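Local coordinates for protein Lys-gingipain catalytic subunit (Porphyromonas gingivalis, PDB 6I9A) that acts as a secreted cysteine endopeptidase that cleaves proteins after lysine and may serve as a virulence factor in periodontal disease, at residues N56-N68 against Y104-M116. Sequence-based numbering, arbitrary orientation.
Sequences NASIKAFIHKKYN and YYSAVDGDYFPEM. With CA (calcium ion), chain G.
Tyr-105 packs as a knob into a hole formed by Asn-56, Ile-59, Lys-60 and Ile-63, joining helix 56-72, which packs through Ile-59 and Ile-63 on the four-stranded parallel sheet, to the short helical turn that leads into a calcium-binding loop. The CA of Lys-60 meets the edge of the Tyr-105 ring, while CG2 of Ile-59 lies 3.9 Å from its CE1. At the far end of the ring Tyr-105 OH makes a weak hydrogen bond to Asn-56 OD1 (2.7 Å) and is also hydrogen-bonded to Gly-91 N.

The His-64 imidazole is sandwiched between CG of Lys-60 and, over the centre of the opposite face, CA of Val-108 in a CH-pi contact. With CG anti to its carbonyl carbon (chi1 -72°), its NE2 reaches Tyr-104 O at 2.8 Å; this bond stays close to both the imidazole and carbonyl planes. Glu-92 OE1 takes a salt bridge from Lys-60 NZ and a hydrogen bond from Asn-56 ND2.

Toward the C-terminal end of 56-68, CB and CG of Glu-115 lie over one face of Tyr-67, CB 3.7 Å from the ring centroid, and Met-116 adds an oblique Met-aromatic contact. Its CE also touches CG2 of Ile-63.

Bending at chi2 (55°), Glu-115 chelates calcium through OE1 and OE2, alongside Asp-109 OD1, Asp-111 OD1, Phe-113 O and two waters. Glu-115 OE2 additionally accepts the backbone N-H groups of Asp-109 and Val-108, the latter N lying 2.8 Å away.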
loop_
_atom_site.group_PDB
_atom_site.type_symbol
_atom_site.label_atom_id
_atom_site.label_comp_id
_atom_site.label_asym_id
_atom_site.label_seq_id
_atom_site.Cartn_x
_atom_site.Cartn_y
_atom_site.Cartn_z
ATOM N N ASN A 56 -1.777 19.489 14.397
ATOM C CA ASN A 56 -2.250 19.216 13.048
ATOM C C ASN A 56 -1.857 20.372 12.106
ATOM O O ASN A 56 -1.369 20.118 10.983
ATOM C CB ASN A 56 -3.756 19.064 13.048
ATOM C CG ASN A 56 -4.264 18.778 11.663
ATOM O OD1 ASN A 56 -3.913 17.763 11.061
ATOM N ND2 ASN A 56 -5.142 19.614 11.150
ATOM N N ALA A 57 -2.086 21.638 12.558
ATOM C CA ALA A 57 -1.786 22.764 11.693
ATOM C C ALA A 57 -0.297 22.861 11.329
ATOM O O ALA A 57 0.029 23.112 10.168
ATOM C CB ALA A 57 -2.227 24.061 12.351
ATOM N N SER A 58 0.610 22.661 12.311
ATOM C CA SER A 58 2.031 22.817 12.025
ATOM C C SER A 58 2.506 21.652 11.140
ATOM O O SER A 58 3.285 21.867 10.219
ATOM C CB SER A 58 2.825 22.904 13.333
ATOM O OG SER A 58 2.904 21.666 14.038
ATOM N N ILE A 59 2.057 20.432 11.452
ATOM C CA ILE A 59 2.507 19.275 10.687
ATOM C C ILE A 59 2.017 19.387 9.242
ATOM O O ILE A 59 2.781 19.135 8.302
ATOM C CB ILE A 59 2.010 17.969 11.376
ATOM C CG1 ILE A 59 2.742 17.763 12.717
ATOM C CG2 ILE A 59 2.170 16.748 10.414
ATOM C CD1 ILE A 59 2.050 16.769 13.610
ATOM N N LYS A 60 0.751 19.786 9.062
ATOM C CA LYS A 60 0.219 19.952 7.718
ATOM C C LYS A 60 0.993 21.057 6.953
ATOM O O LYS A 60 1.355 20.883 5.771
ATOM C CB LYS A 60 -1.282 20.265 7.797
ATOM C CG LYS A 60 -1.955 20.442 6.433
ATOM C CD LYS A 60 -3.535 20.412 6.585
ATOM C CE LYS A 60 -4.112 21.495 7.410
ATOM N NZ LYS A 60 -5.590 21.433 7.266
ATOM N N ALA A 61 1.251 22.217 7.620
ATOM C CA ALA A 61 1.950 23.283 6.915
ATOM C C ALA A 61 3.357 22.815 6.505
ATOM O O ALA A 61 3.809 23.150 5.410
ATOM C CB ALA A 61 2.034 24.525 7.793
ATOM N N PHE A 62 4.032 22.055 7.375
ATOM C CA PHE A 62 5.359 21.506 7.096
ATOM C C PHE A 62 5.318 20.610 5.861
ATOM O O PHE A 62 6.137 20.731 4.952
ATOM C CB PHE A 62 5.853 20.745 8.328
ATOM C CG PHE A 62 7.172 20.036 8.069
ATOM C CD1 PHE A 62 8.366 20.748 8.020
ATOM C CD2 PHE A 62 7.204 18.673 7.748
ATOM C CE1 PHE A 62 9.581 20.088 7.780
ATOM C CE2 PHE A 62 8.405 18.034 7.454
ATOM C CZ PHE A 62 9.581 18.743 7.481
ATOM N N ILE A 63 4.342 19.690 5.842
ATOM C CA ILE A 63 4.261 18.745 4.728
ATOM C C ILE A 63 3.964 19.455 3.420
ATOM O O ILE A 63 4.555 19.160 2.370
ATOM C CB ILE A 63 3.197 17.684 5.044
ATOM C CG1 ILE A 63 3.691 16.774 6.222
ATOM C CG2 ILE A 63 2.858 16.872 3.785
ATOM C CD1 ILE A 63 2.541 15.920 6.796
ATOM N N HIS A 64 2.993 20.410 3.471
ATOM C CA HIS A 64 2.621 21.123 2.249
ATOM C C HIS A 64 3.817 21.889 1.668
ATOM O O HIS A 64 4.022 21.917 0.462
ATOM C CB HIS A 64 1.441 22.048 2.506
ATOM C CG HIS A 64 0.142 21.339 2.708
ATOM N ND1 HIS A 64 -1.045 22.037 2.640
ATOM C CD2 HIS A 64 -0.132 20.021 2.895
ATOM C CE1 HIS A 64 -2.022 21.150 2.844
ATOM N NE2 HIS A 64 -1.516 19.924 3.022
ATOM N N LYS A 65 4.611 22.522 2.570
ATOM C CA LYS A 65 5.772 23.277 2.106
ATOM C C LYS A 65 6.814 22.318 1.518
ATOM O O LYS A 65 7.387 22.607 0.470
ATOM C CB LYS A 65 6.329 24.111 3.251
ATOM C CG LYS A 65 7.572 24.901 2.870
ATOM C CD LYS A 65 8.076 25.753 4.042
ATOM C CE LYS A 65 8.958 26.913 3.598
ATOM N NZ LYS A 65 10.068 26.503 2.706
ATOM N N LYS A 66 7.026 21.160 2.152
ATOM C CA LYS A 66 7.945 20.186 1.583
ATOM C C LYS A 66 7.502 19.737 0.195
ATOM O O LYS A 66 8.323 19.593 -0.699
ATOM C CB LYS A 66 8.061 18.945 2.467
ATOM C CG LYS A 66 8.960 19.104 3.668
ATOM C CD LYS A 66 10.428 19.152 3.198
ATOM C CE LYS A 66 11.414 19.320 4.322
ATOM N NZ LYS A 66 12.789 19.039 3.792
ATOM N N TYR A 67 6.183 19.469 0.012
ATOM C CA TYR A 67 5.727 19.059 -1.307
ATOM C C TYR A 67 5.960 20.197 -2.315
ATOM O O TYR A 67 6.468 19.949 -3.412
ATOM C CB TYR A 67 4.223 18.701 -1.234
ATOM C CG TYR A 67 3.750 18.345 -2.613
ATOM C CD1 TYR A 67 3.162 19.301 -3.430
ATOM C CD2 TYR A 67 3.980 17.066 -3.153
ATOM C CE1 TYR A 67 2.870 19.034 -4.761
ATOM C CE2 TYR A 67 3.701 16.788 -4.491
ATOM C CZ TYR A 67 3.127 17.769 -5.286
ATOM O OH TYR A 67 2.809 17.507 -6.602
ATOM N N ASN A 68 5.495 21.413 -1.988
ATOM C CA ASN A 68 5.610 22.512 -2.946
ATOM C C ASN A 68 7.056 22.837 -3.287
ATOM O O ASN A 68 7.362 23.083 -4.451
ATOM C CB ASN A 68 4.895 23.723 -2.379
ATOM C CG ASN A 68 3.379 23.576 -2.435
ATOM O OD1 ASN A 68 2.822 23.001 -3.369
ATOM N ND2 ASN A 68 2.691 24.148 -1.457
ATOM N N TYR A 104 -5.969 15.574 4.328
ATOM C CA TYR A 104 -5.514 16.966 4.177
ATOM C C TYR A 104 -4.017 17.145 4.456
ATOM O O TYR A 104 -3.482 18.195 4.109
ATOM C CB TYR A 104 -6.405 17.877 5.000
ATOM C CG TYR A 104 -7.796 17.822 4.391
ATOM C CD1 TYR A 104 -8.840 17.170 5.051
ATOM C CD2 TYR A 104 -8.030 18.309 3.109
ATOM C CE1 TYR A 104 -10.097 17.025 4.460
ATOM C CE2 TYR A 104 -9.271 18.170 2.503
ATOM C CZ TYR A 104 -10.305 17.531 3.183
ATOM O OH TYR A 104 -11.514 17.337 2.559
ATOM N N TYR A 105 -3.338 16.117 4.935
ATOM C CA TYR A 105 -1.869 16.170 4.908
ATOM C C TYR A 105 -1.364 16.014 3.470
ATOM O O TYR A 105 -0.366 16.635 3.095
ATOM C CB TYR A 105 -1.260 15.043 5.753
ATOM C CG TYR A 105 -1.540 15.186 7.243
ATOM C CD1 TYR A 105 -1.235 16.367 7.928
ATOM C CD2 TYR A 105 -2.110 14.138 7.965
ATOM C CE1 TYR A 105 -1.508 16.497 9.294
ATOM C CE2 TYR A 105 -2.391 14.256 9.327
ATOM C CZ TYR A 105 -2.082 15.440 9.991
ATOM O OH TYR A 105 -2.373 15.580 11.327
ATOM N N SER A 106 -2.052 15.180 2.673
ATOM C CA SER A 106 -1.679 14.803 1.289
ATOM C C SER A 106 -2.236 15.749 0.234
ATOM O O SER A 106 -1.649 15.841 -0.851
ATOM C CB SER A 106 -2.146 13.368 0.986
ATOM O OG SER A 106 -3.537 13.198 0.757
ATOM N N ALA A 107 -3.334 16.412 0.506
ATOM C CA ALA A 107 -4.042 17.253 -0.451
ATOM C C ALA A 107 -3.497 18.637 -0.285
ATOM O O ALA A 107 -3.868 19.352 0.643
ATOM C CB ALA A 107 -5.554 17.174 -0.194
ATOM N N VAL A 108 -2.590 19.008 -1.181
ATOM C CA VAL A 108 -1.831 20.261 -1.006
ATOM C C VAL A 108 -2.472 21.435 -1.751
ATOM O O VAL A 108 -2.629 22.526 -1.179
ATOM C CB VAL A 108 -0.367 20.073 -1.427
ATOM C CG1 VAL A 108 0.434 21.356 -1.224
ATOM C CG2 VAL A 108 0.282 18.920 -0.674
ATOM N N ASP A 109 -2.862 21.220 -3.009
ATOM C CA ASP A 109 -3.528 22.266 -3.772
ATOM C C ASP A 109 -5.033 22.212 -3.430
ATOM O O ASP A 109 -5.439 21.554 -2.449
ATOM C CB ASP A 109 -3.192 22.225 -5.267
ATOM C CG ASP A 109 -3.426 20.922 -5.988
ATOM O OD1 ASP A 109 -4.306 20.180 -5.585
ATOM O OD2 ASP A 109 -2.715 20.666 -6.959
ATOM N N GLY A 110 -5.861 22.990 -4.135
ATOM C CA GLY A 110 -7.229 23.200 -3.696
ATOM C C GLY A 110 -8.240 22.079 -3.768
ATOM O O GLY A 110 -9.327 22.204 -3.201
ATOM N N ASP A 111 -7.931 21.044 -4.548
ATOM C CA ASP A 111 -8.953 20.028 -4.754
ATOM C C ASP A 111 -8.842 18.917 -3.690
ATOM O O ASP A 111 -8.086 19.033 -2.710
ATOM C CB ASP A 111 -8.871 19.528 -6.193
ATOM C CG ASP A 111 -7.664 18.710 -6.517
ATOM O OD1 ASP A 111 -6.923 18.292 -5.546
ATOM O OD2 ASP A 111 -7.430 18.438 -7.706
ATOM N N TYR A 112 -9.613 17.834 -3.887
ATOM C CA TYR A 112 -9.581 16.764 -2.878
ATOM C C TYR A 112 -8.730 15.557 -3.291
ATOM O O TYR A 112 -8.724 14.514 -2.611
ATOM C CB TYR A 112 -10.985 16.323 -2.441
ATOM C CG TYR A 112 -11.921 15.945 -3.573
ATOM C CD1 TYR A 112 -11.633 14.868 -4.416
ATOM C CD2 TYR A 112 -13.073 16.678 -3.823
ATOM C CE1 TYR A 112 -12.477 14.522 -5.471
ATOM C CE2 TYR A 112 -13.934 16.328 -4.854
ATOM C CZ TYR A 112 -13.625 15.250 -5.684
ATOM O OH TYR A 112 -14.453 14.888 -6.727
ATOM N N PHE A 113 -7.998 15.685 -4.407
ATOM C CA PHE A 113 -7.103 14.638 -4.837
ATOM C C PHE A 113 -5.737 14.784 -4.184
ATOM O O PHE A 113 -5.135 15.873 -4.275
ATOM C CB PHE A 113 -6.907 14.628 -6.340
ATOM C CG PHE A 113 -8.132 14.259 -7.126
ATOM C CD1 PHE A 113 -8.448 12.930 -7.363
ATOM C CD2 PHE A 113 -9.000 15.242 -7.586
ATOM C CE1 PHE A 113 -9.584 12.587 -8.120
ATOM C CE2 PHE A 113 -10.133 14.897 -8.334
ATOM C CZ PHE A 113 -10.420 13.566 -8.586
ATOM N N PRO A 114 -5.218 13.753 -3.552
ATOM C CA PRO A 114 -3.874 13.853 -2.962
ATOM C C PRO A 114 -2.786 14.160 -3.964
ATOM O O PRO A 114 -2.845 13.717 -5.129
ATOM C CB PRO A 114 -3.622 12.444 -2.387
ATOM C CG PRO A 114 -5.010 11.889 -2.171
ATOM C CD PRO A 114 -5.821 12.423 -3.328
ATOM N N GLU A 115 -1.735 14.839 -3.484
ATOM C CA GLU A 115 -0.481 15.055 -4.239
ATOM C C GLU A 115 0.521 13.954 -4.011
ATOM O O GLU A 115 1.470 13.871 -4.795
ATOM C CB GLU A 115 0.136 16.412 -3.823
ATOM C CG GLU A 115 -0.327 17.561 -4.733
ATOM C CD GLU A 115 -1.831 17.687 -4.822
ATOM O OE1 GLU A 115 -2.387 17.256 -5.860
ATOM O OE2 GLU A 115 -2.468 18.189 -3.864
ATOM N N MET A 116 0.360 13.163 -2.927
ATOM C CA MET A 116 1.284 12.131 -2.529
ATOM C C MET A 116 0.512 10.894 -2.113
ATOM O O MET A 116 -0.565 11.041 -1.509
ATOM C CB MET A 116 2.126 12.597 -1.328
ATOM C CG MET A 116 3.085 13.746 -1.670
ATOM S SD MET A 116 3.723 14.604 -0.198
ATOM C CE MET A 116 2.262 15.592 0.245
HETATM CA CA CA G . -4.629 17.951 -5.117
HETATM O O HOH W 1 -0.162 24.837 -0.949
HETATM O O HOH W 2 -5.394 18.883 -3.010
HETATM O O HOH W 3 -4.961 17.374 -7.410
#